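Local coordinates for protein aeromonas extracellular serine protease (Aeromonas sobria, PDB 3WQB) that cleaves peptide bonds after paired basic residues, one of them lysine, as a secreted calcium-binding serine protease and probable virulence factor, at residues Arg359-Leu364 / His429-Leu435. The protein carries 1 engineered substitution. Numbering follows the deposited sequence.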
ATOM      1  N   ARG A 359      -7.227  10.150  12.632  1.00 10.96           N
ATOM      2  CA  ARG A 359      -8.052  10.904  11.700  1.00 11.02           C
ATOM      3  C   ARG A 359      -7.741  12.400  11.721  1.00 10.73           C
ATOM      4  O   ARG A 359      -7.766  13.048  10.679  1.00 10.80           O
ATOM      5  CB  ARG A 359      -9.535  10.644  11.927  1.00 11.14           C
ATOM      6  CG  ARG A 359      -9.963   9.272  11.432  1.00 11.42           C
ATOM      7  CD  ARG A 359     -11.313   8.851  11.995  1.00 13.49           C
ATOM      8  NE  ARG A 359     -12.368   9.798  11.653  1.00 12.80           N
ATOM      9  CZ  ARG A 359     -13.007  10.586  12.515  1.00 12.35           C
ATOM     10  NH1 ARG A 359     -12.715  10.576  13.817  1.00 12.53           N
ATOM     11  NH2 ARG A 359     -13.946  11.402  12.056  1.00 13.26           N
ATOM     12  N   ASP A 360      -7.421  12.944  12.897  1.00 10.98           N
ATOM     13  CA  ASP A 360      -6.984  14.336  12.985  1.00 11.24           C
ATOM     14  C   ASP A 360      -5.690  14.553  12.214  1.00 11.13           C
ATOM     15  O   ASP A 360      -5.555  15.543  11.495  1.00 11.20           O
ATOM     16  CB  ASP A 360      -6.774  14.762  14.444  1.00 11.40           C
ATOM     17  CG  ASP A 360      -8.063  14.921  15.198  1.00 14.27           C
ATOM     18  OD1 ASP A 360      -9.009  15.503  14.643  1.00 15.87           O
ATOM     19  OD2 ASP A 360      -8.096  14.480  16.366  1.00 18.86           O
ATOM     20  N   LEU A 361      -4.738  13.635  12.382  1.00 10.73           N
ATOM     21  CA  LEU A 361      -3.455  13.754  11.699  1.00 11.05           C
ATOM     22  C   LEU A 361      -3.602  13.631  10.183  1.00 10.98           C
ATOM     23  O   LEU A 361      -2.966  14.372   9.429  1.00 11.59           O
ATOM     24  CB  LEU A 361      -2.465  12.734  12.257  1.00 11.76           C
ATOM     25  CG  LEU A 361      -2.193  12.908  13.753  1.00 13.54           C
ATOM     26  CD1 LEU A 361      -1.608  11.632  14.322  1.00 16.60           C
ATOM     27  CD2 LEU A 361      -1.303  14.094  14.029  1.00 18.40           C
ATOM     28  N   ARG A 362      -4.458  12.708   9.744  1.00 10.81           N
ATOM     29  CA  ARG A 362      -4.800  12.612   8.323  1.00 11.37           C
ATOM     30  C   ARG A 362      -5.379  13.919   7.785  1.00 11.33           C
ATOM     31  O   ARG A 362      -5.018  14.351   6.682  1.00 12.42           O
ATOM     32  CB  ARG A 362      -5.799  11.492   8.067  1.00 11.33           C
ATOM     33  CG  ARG A 362      -5.234  10.095   8.141  1.00 11.93           C
ATOM     34  CD  ARG A 362      -6.227   9.144   7.509  1.00 12.69           C
ATOM     35  NE  ARG A 362      -5.743   7.774   7.579  1.00 11.99           N
ATOM     36  CZ  ARG A 362      -6.404   6.708   7.139  1.00 11.48           C
ATOM     37  NH1 ARG A 362      -7.603   6.834   6.571  1.00 13.23           N
ATOM     38  NH2 ARG A 362      -5.861   5.507   7.286  1.00 11.53           N
ATOM     39  N   ASP A 363      -6.276  14.535   8.557  1.00 11.21           N
ATOM     40  CA  ASP A 363      -6.904  15.787   8.156  1.00 10.97           C
ATOM     41  C   ASP A 363      -5.851  16.879   7.976  1.00 11.35           C
ATOM     42  O   ASP A 363      -5.864  17.625   6.992  1.00 11.90           O
ATOM     43  CB  ASP A 363      -7.935  16.214   9.206  1.00 11.44           C
ATOM     44  CG  ASP A 363      -8.766  17.400   8.763  1.00 12.98           C
ATOM     45  OD1 ASP A 363      -9.533  17.263   7.782  1.00 13.93           O
ATOM     46  OD2 ASP A 363      -8.661  18.464   9.409  1.00 15.32           O
ATOM     47  N   LEU A 364      -4.923  16.950   8.926  1.00 10.75           N
ATOM     48  CA  LEU A 364      -3.870  17.956   8.881  1.00 11.22           C
ATOM     49  C   LEU A 364      -2.909  17.727   7.719  1.00 11.17           C
ATOM     50  O   LEU A 364      -2.550  18.675   7.039  1.00 11.37           O
ATOM     51  CB  LEU A 364      -3.118  17.992  10.213  1.00 11.70           C
ATOM     52  CG  LEU A 364      -3.982  18.543  11.346  1.00 13.17           C
ATOM     53  CD1 LEU A 364      -3.440  18.117  12.689  1.00 15.08           C
ATOM     54  CD2 LEU A 364      -4.085  20.053  11.254  1.00 13.86           C
ATOM     55  N   HIS A 429      -5.713  23.236  15.449  1.00 18.59           N
ATOM     56  CA  HIS A 429      -6.637  22.195  15.049  1.00 18.25           C
ATOM     57  C   HIS A 429      -7.650  21.892  16.147  1.00 19.11           C
ATOM     58  O   HIS A 429      -7.299  21.792  17.323  1.00 20.45           O
ATOM     59  CB  HIS A 429      -5.863  20.933  14.671  1.00 17.61           C
ATOM     60  CG  HIS A 429      -6.731  19.828  14.166  1.00 15.89           C
ATOM     61  ND1 HIS A 429      -7.295  19.836  12.908  1.00 16.73           N
ATOM     62  CD2 HIS A 429      -7.126  18.671  14.749  1.00 15.01           C
ATOM     63  CE1 HIS A 429      -8.001  18.732  12.738  1.00 15.49           C
ATOM     64  NE2 HIS A 429      -7.916  18.008  13.841  1.00 15.02           N
ATOM     65  N   GLN A 430      -8.911  21.762  15.754  1.00 18.99           N
ATOM     66  CA  GLN A 430      -9.928  21.265  16.660  1.00 19.41           C
ATOM     67  C   GLN A 430     -10.295  19.838  16.257  1.00 19.01           C
ATOM     68  O   GLN A 430     -10.439  19.553  15.066  1.00 18.82           O
ATOM     69  CB  GLN A 430     -11.138  22.198  16.672  1.00 19.89           C
ATOM     70  CG  GLN A 430     -10.840  23.535  17.359  1.00 21.22           C
ATOM     71  CD  GLN A 430     -10.545  23.394  18.850  1.00 23.08           C
ATOM     72  OE1 GLN A 430     -11.153  22.579  19.548  1.00 25.84           O
ATOM     73  NE2 GLN A 430      -9.605  24.193  19.341  1.00 26.39           N
ATOM     74  N   PRO A 431     -10.423  18.935  17.242  1.00 18.98           N
ATOM     75  CA  PRO A 431     -10.609  17.509  16.957  1.00 18.83           C
ATOM     76  C   PRO A 431     -11.848  17.206  16.116  1.00 18.20           C
ATOM     77  O   PRO A 431     -12.914  17.794  16.329  1.00 18.38           O
ATOM     78  CB  PRO A 431     -10.746  16.889  18.350  1.00 19.62           C
ATOM     79  CG  PRO A 431     -10.097  17.861  19.270  1.00 20.22           C
ATOM     80  CD  PRO A 431     -10.436  19.198  18.694  1.00 19.51           C
ATOM     81  N   LEU A 432     -11.678  16.317  15.141  1.00 17.20           N
ATOM     82  CA  LEU A 432     -12.799  15.747  14.403  1.00 16.83           C
ATOM     83  C   LEU A 432     -13.713  14.960  15.345  1.00 16.33           C
ATOM     84  O   LEU A 432     -13.233  14.344  16.296  1.00 17.16           O
ATOM     85  CB  LEU A 432     -12.289  14.820  13.293  1.00 17.23           C
ATOM     86  CG  LEU A 432     -11.756  15.451  12.006  1.00 18.18           C
ATOM     87  CD1 LEU A 432     -11.189  14.365  11.096  1.00 18.85           C
ATOM     88  CD2 LEU A 432     -12.823  16.253  11.289  1.00 21.03           C
ATOM     89  N   PRO A 433     -15.032  14.981  15.080  1.00 15.71           N
ATOM     90  CA  PRO A 433     -15.964  14.126  15.826  1.00 15.31           C
ATOM     91  C   PRO A 433     -15.727  12.642  15.512  1.00 14.70           C
ATOM     92  O   PRO A 433     -14.944  12.331  14.609  1.00 14.16           O
ATOM     93  CB  PRO A 433     -17.345  14.572  15.330  1.00 15.67           C
ATOM     94  CG  PRO A 433     -17.131  15.682  14.364  1.00 16.11           C
ATOM     95  CD  PRO A 433     -15.692  15.755  14.017  1.00 16.02           C
ATOM     96  N   PRO A 434     -16.378  11.720  16.244  1.00 14.09           N
ATOM     97  CA  PRO A 434     -16.100  10.296  16.044  1.00 13.97           C
ATOM     98  C   PRO A 434     -16.404   9.807  14.628  1.00 13.69           C
ATOM     99  O   PRO A 434     -17.287  10.336  13.948  1.00 14.10           O
ATOM    100  CB  PRO A 434     -17.012   9.614  17.074  1.00 14.64           C
ATOM    101  CG  PRO A 434     -17.156  10.632  18.143  1.00 15.12           C
ATOM    102  CD  PRO A 434     -17.280  11.922  17.396  1.00 14.29           C
ATOM    103  N   LEU A 435     -15.649   8.810  14.190  1.00 13.02           N
ATOM    104  CA  LEU A 435     -15.890   8.184  12.898  1.00 12.59           C
ATOM    105  C   LEU A 435     -17.252   7.492  12.888  1.00 12.53           C
ATOM    106  O   LEU A 435     -17.600   6.767  13.829  1.00 13.42           O
ATOM    107  CB  LEU A 435     -14.803   7.143  12.607  1.00 12.32           C
ATOM    108  CG  LEU A 435     -14.910   6.441  11.237  1.00 11.97           C
ATOM    109  CD1 LEU A 435     -14.626   7.381  10.077  1.00 13.07           C
ATOM    110  CD2 LEU A 435     -13.977   5.245  11.184  1.00 12.91           C
TER
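Polar side chains on one helix here fasten an extended, proline-rich connection: the first turns of helix 358-368, in the subtilisin domain, hold residues 429-435, part of the link between helix 419-426 and strand 436-444 of the P-domain. D360 OD1 accepts two hydrogen bonds at once, from the backbone N of L432 (2.8 Å) and from H429 NE2 (2.8 Å), both nearly straight. One carboxylate oxygen thus fixes the chain on both sides of Q430 and P431. The H429 ring lies against L364, whose CG sits 4.2 Å from the ring centroid in a CH-pi contact, while L356 also touches both residues. D363 approaches the ring edge, OD2 to H429 CE1 3.4 Å, but its OD1 is held by R367 and Y539. The two-domain build, a catalytic subtilisin domain followed by a beta-rich P-domain, is that of the furin/kexin branch of the S8 peptidases, and this connection spans the junction. Further along it, R359 reaches out from the helix, and its NH1 and NH2 both donate to the carbonyl O of P433 (2.9 Å each). The guanidinium is flanked by L432 CD1 over one face and the backbone N of L435 over the other; NH2 also forms a salt bridge with E473 of the P-domain. L432 packs its CD1 3.7 Å from R359 O, and H595 of strand 583-595 touches R359, L432 and P433.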